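Local coordinates for putative uncharacterized protein (Paracoccus denitrificans, PDB 3D4T) that probably reduces or exchanges disulfide bonds as a thioredoxin-fold thiol-disulfide oxidoreductase, using a CxxC pair at the start of a helix, at residues A[21-26]-A[56-61]. Numbering follows the deposited sequence. Where two conformers were deposited one is given.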
ATOM      1  N   ARG A  21      -7.079   3.654  -3.545  1.00 15.38           N
ATOM      2  CA  ARG A  21      -6.454   2.326  -3.692  0.50 14.53           C
ATOM      3  C   ARG A  21      -5.142   2.280  -2.908  1.00 13.12           C
ATOM      4  O   ARG A  21      -4.477   3.301  -2.783  1.00 12.35           O
ATOM      5  CB  ARG A  21      -6.108   2.036  -5.154  0.50 14.75           C
ATOM      6  CG  ARG A  21      -7.276   1.872  -6.109  0.50 15.83           C
ATOM      7  CD  ARG A  21      -6.743   2.013  -7.541  0.50 18.94           C
ATOM      8  NE  ARG A  21      -6.027   3.289  -7.708  0.50 19.54           N
ATOM      9  CZ  ARG A  21      -5.267   3.619  -8.747  0.50 20.94           C
ATOM     10  NH1 ARG A  21      -5.076   2.768  -9.762  0.50 21.23           N
ATOM     11  NH2 ARG A  21      -4.688   4.810  -8.768  0.50 21.12           N
ATOM     12  N   LEU A  22      -4.756   1.106  -2.444  1.00 11.60           N
ATOM     13  CA  LEU A  22      -3.463   0.932  -1.813  1.00 10.82           C
ATOM     14  C   LEU A  22      -2.547   0.112  -2.719  1.00 10.49           C
ATOM     15  O   LEU A  22      -2.712  -1.095  -2.837  1.00 10.90           O
ATOM     16  CB  LEU A  22      -3.600   0.249  -0.453  1.00  9.74           C
ATOM     17  CG  LEU A  22      -2.396   0.272   0.472  1.00 10.04           C
ATOM     18  CD1 LEU A  22      -2.099   1.714   0.949  1.00  9.65           C
ATOM     19  CD2 LEU A  22      -2.686  -0.625   1.647  1.00  8.78           C
ATOM     20  N   LEU A  23      -1.555   0.766  -3.313  1.00  9.69           N
ATOM     21  CA  LEU A  23      -0.531   0.062  -4.068  1.00  9.47           C
ATOM     22  C   LEU A  23       0.497  -0.536  -3.109  1.00  9.99           C
ATOM     23  O   LEU A  23       1.064   0.175  -2.291  1.00  9.83           O
ATOM     24  CB  LEU A  23       0.202   1.048  -4.989  1.00 10.04           C
ATOM     25  CG  LEU A  23      -0.668   1.908  -5.906  1.00 10.41           C
ATOM     26  CD1 LEU A  23       0.222   2.699  -6.832  1.00 11.01           C
ATOM     27  CD2 LEU A  23      -1.635   1.024  -6.711  1.00  9.09           C
ATOM     28  N   MET A  24       0.748  -1.830  -3.242  1.00  9.24           N
ATOM     29  CA  MET A  24       1.774  -2.498  -2.482  1.00  9.81           C
ATOM     30  C   MET A  24       2.909  -2.856  -3.436  1.00  9.41           C
ATOM     31  O   MET A  24       2.747  -3.703  -4.336  1.00  9.16           O
ATOM     32  CB  MET A  24       1.225  -3.761  -1.821  1.00  9.09           C
ATOM     33  CG  MET A  24       2.337  -4.610  -1.182  1.00 11.04           C
ATOM     34  SD  MET A  24       1.786  -6.237  -0.616  1.00 12.63           S
ATOM     35  CE  MET A  24       3.186  -6.623   0.429  1.00 10.65           C
ATOM     36  N   PHE A  25       4.051  -2.208  -3.233  1.00  8.69           N
ATOM     37  CA  PHE A  25       5.223  -2.466  -4.031  1.00  9.21           C
ATOM     38  C   PHE A  25       6.047  -3.577  -3.402  1.00 10.09           C
ATOM     39  O   PHE A  25       6.338  -3.541  -2.209  1.00 10.17           O
ATOM     40  CB  PHE A  25       6.029  -1.184  -4.248  1.00  8.04           C
ATOM     41  CG  PHE A  25       5.347  -0.213  -5.176  1.00  7.69           C
ATOM     42  CD1 PHE A  25       5.576  -0.275  -6.549  1.00  7.40           C
ATOM     43  CD2 PHE A  25       4.463   0.740  -4.677  1.00  7.11           C
ATOM     44  CE1 PHE A  25       4.947   0.618  -7.423  1.00  8.31           C
ATOM     45  CE2 PHE A  25       3.813   1.644  -5.522  1.00  4.13           C
ATOM     46  CZ  PHE A  25       4.049   1.598  -6.897  1.00  7.23           C
ATOM     47  N   GLU A  26       6.396  -4.572  -4.221  1.00 11.39           N
ATOM     48  CA  GLU A  26       7.124  -5.769  -3.757  1.00 12.80           C
ATOM     49  C   GLU A  26       8.307  -6.062  -4.667  1.00 13.52           C
ATOM     50  O   GLU A  26       8.448  -5.459  -5.729  1.00 12.57           O
ATOM     51  CB  GLU A  26       6.205  -6.988  -3.824  1.00 13.22           C
ATOM     52  CG  GLU A  26       4.935  -6.863  -3.083  1.00 15.52           C
ATOM     53  CD  GLU A  26       4.228  -8.198  -2.966  1.00 19.55           C
ATOM     54  OE1 GLU A  26       4.223  -8.788  -1.868  1.00 21.44           O
ATOM     55  OE2 GLU A  26       3.686  -8.651  -3.977  1.00 20.70           O
ATOM     56  N   GLN A  56      -3.524  -3.265  -4.437  1.00 12.97           N
ATOM     57  CA  GLN A  56      -3.045  -3.644  -5.763  0.50 13.10           C
ATOM     58  C   GLN A  56      -1.537  -3.808  -5.671  1.00 13.31           C
ATOM     59  O   GLN A  56      -0.836  -2.893  -5.254  1.00 13.32           O
ATOM     60  CB  GLN A  56      -3.392  -2.548  -6.774  0.50 13.79           C
ATOM     61  CG  GLN A  56      -4.892  -2.447  -7.106  0.50 14.34           C
ATOM     62  CD  GLN A  56      -5.343  -3.553  -8.036  0.50 14.45           C
ATOM     63  OE1 GLN A  56      -4.873  -3.641  -9.165  0.50 17.26           O
ATOM     64  NE2 GLN A  56      -6.255  -4.401  -7.568  0.50 13.08           N
ATOM     65  N   ARG A  57      -1.033  -4.991  -6.023  1.00 12.76           N
ATOM     66  CA  ARG A  57       0.386  -5.284  -5.919  1.00 12.16           C
ATOM     67  C   ARG A  57       1.114  -4.921  -7.203  1.00 11.41           C
ATOM     68  O   ARG A  57       0.618  -5.183  -8.300  1.00 10.97           O
ATOM     69  CB  ARG A  57       0.614  -6.770  -5.655  1.00 12.39           C
ATOM     70  CG  ARG A  57       0.167  -7.259  -4.292  1.00 13.52           C
ATOM     71  CD  ARG A  57       0.522  -8.731  -4.164  1.00 17.04           C
ATOM     72  NE  ARG A  57       0.332  -9.248  -2.808  1.00 15.98           N
ATOM     73  CZ  ARG A  57      -0.864  -9.553  -2.358  1.00 15.72           C
ATOM     74  NH1 ARG A  57      -1.887  -9.379  -3.179  1.00 15.70           N
ATOM     75  NH2 ARG A  57      -1.046 -10.028  -1.127  1.00 15.70           N
ATOM     76  N   LEU A  58       2.300  -4.345  -7.050  1.00 10.04           N
ATOM     77  CA  LEU A  58       3.167  -4.027  -8.156  1.00  9.69           C
ATOM     78  C   LEU A  58       4.580  -4.398  -7.783  1.00 10.19           C
ATOM     79  O   LEU A  58       4.890  -4.561  -6.601  1.00 10.56           O
ATOM     80  CB  LEU A  58       3.084  -2.528  -8.498  1.00  9.29           C
ATOM     81  CG  LEU A  58       1.737  -1.955  -8.954  1.00  7.19           C
ATOM     82  CD1 LEU A  58       1.795  -0.416  -8.950  1.00  6.03           C
ATOM     83  CD2 LEU A  58       1.308  -2.460 -10.359  1.00  6.07           C
ATOM     84  N   GLN A  59       5.421  -4.571  -8.798  1.00 10.44           N
ATOM     85  CA  GLN A  59       6.837  -4.790  -8.599  1.00 10.78           C
ATOM     86  C   GLN A  59       7.579  -3.465  -8.595  1.00 10.74           C
ATOM     87  O   GLN A  59       7.402  -2.643  -9.500  1.00  9.42           O
ATOM     88  CB  GLN A  59       7.406  -5.657  -9.725  1.00 12.06           C
ATOM     89  CG  GLN A  59       6.978  -7.098  -9.667  1.00 15.45           C
ATOM     90  CD  GLN A  59       7.575  -7.759  -8.452  1.00 19.81           C
ATOM     91  OE1 GLN A  59       8.800  -7.683  -8.220  1.00 20.96           O
ATOM     92  NE2 GLN A  59       6.718  -8.371  -7.637  1.00 18.93           N
ATOM     93  N   MET A  60       8.441  -3.275  -7.599  1.00 10.61           N
ATOM     94  CA  MET A  60       9.224  -2.037  -7.494  1.00 11.14           C
ATOM     95  C   MET A  60       9.984  -1.666  -8.774  1.00 11.86           C
ATOM     96  O   MET A  60      10.029  -0.486  -9.144  1.00 12.54           O
ATOM     97  CB  MET A  60      10.218  -2.115  -6.320  1.00 10.24           C
ATOM     98  CG  MET A  60      11.199  -0.940  -6.279  1.00 10.98           C
ATOM     99  SD  MET A  60      12.175  -0.920  -4.771  1.00 12.92           S
ATOM    100  CE  MET A  60      13.387  -2.134  -5.221  1.00  8.95           C
ATOM    101  N   ARG A  61      10.577  -2.651  -9.435  1.00 12.00           N
ATOM    102  CA  ARG A  61      11.450  -2.373 -10.566  1.00 13.35           C
ATOM    103  C   ARG A  61      10.784  -2.280 -11.951  1.00 12.56           C
ATOM    104  O   ARG A  61      11.419  -1.891 -12.935  1.00 11.26           O
ATOM    105  CB  ARG A  61      12.636  -3.343 -10.561  1.00 15.08           C
ATOM    106  CG  ARG A  61      13.576  -3.052  -9.373  1.00 17.73           C
ATOM    107  CD  ARG A  61      14.956  -3.682  -9.555  1.00 23.64           C
ATOM    108  NE  ARG A  61      15.788  -3.389  -8.393  1.00 26.57           N
ATOM    109  CZ  ARG A  61      15.705  -4.028  -7.230  1.00 28.23           C
ATOM    110  NH1 ARG A  61      14.826  -5.028  -7.071  1.00 27.18           N
ATOM    111  NH2 ARG A  61      16.507  -3.666  -6.227  1.00 27.51           N
TER
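Leu-58 O is gripped twice from the neighbouring strand: Glu-26 N donates a hydrogen bond of 2.8 Å to it, and Phe-25 CA adds a C-H...O contact. The parallel bonding continues in both directions, each strand donating in turn, from Gln-56 N to Leu-22 O up to Met-60 N, which reaches Glu-26 O at 2.9 Å just beyond the end of strand 56-59. On one face of the sheet the Phe-25 ring and the Leu-58 side chain run alongside each other; with CG beside its backbone N (chi1 -71°), Phe-25 brings CE1 and CZ each to 3.7 Å from Leu-58 CD1. Leu-23 CD1 meets Leu-58 CD1 at 4.1 Å, and Leu-23 CD2 packs on Gln-56 CB. With only a methyl at Phe-25, as in an alanine, Leu-58 CD1 would probably lose the ring it packs on, opening a gap on this face. The other face carries Met-24, Arg-57 and Glu-26. Met-24 SD lies alongside the extended Arg-57 chain, 4.0 Å from Arg-57 NE. Glu-26 OE2 approaches the guanidinium edge in plane, but the salt bridge to Arg-57 NE is long at 3.6 Å, and the carboxylate is turned 52° from the guanidinium. Arg-57 NH2 forms a salt bridge with Asp-37 OD1 on helix 31-39, which lies over this face, placing Trp-36 against Met-24 and Cys-33, of the CxxC disulfide, against Glu-26. Joined through helices 31-39 and 48-52, the two strands form the beta-alpha-beta unit of the thioredoxin fold, with 56-59 at the sheet edge and 79-84 antiparallel on the other side of 21-26.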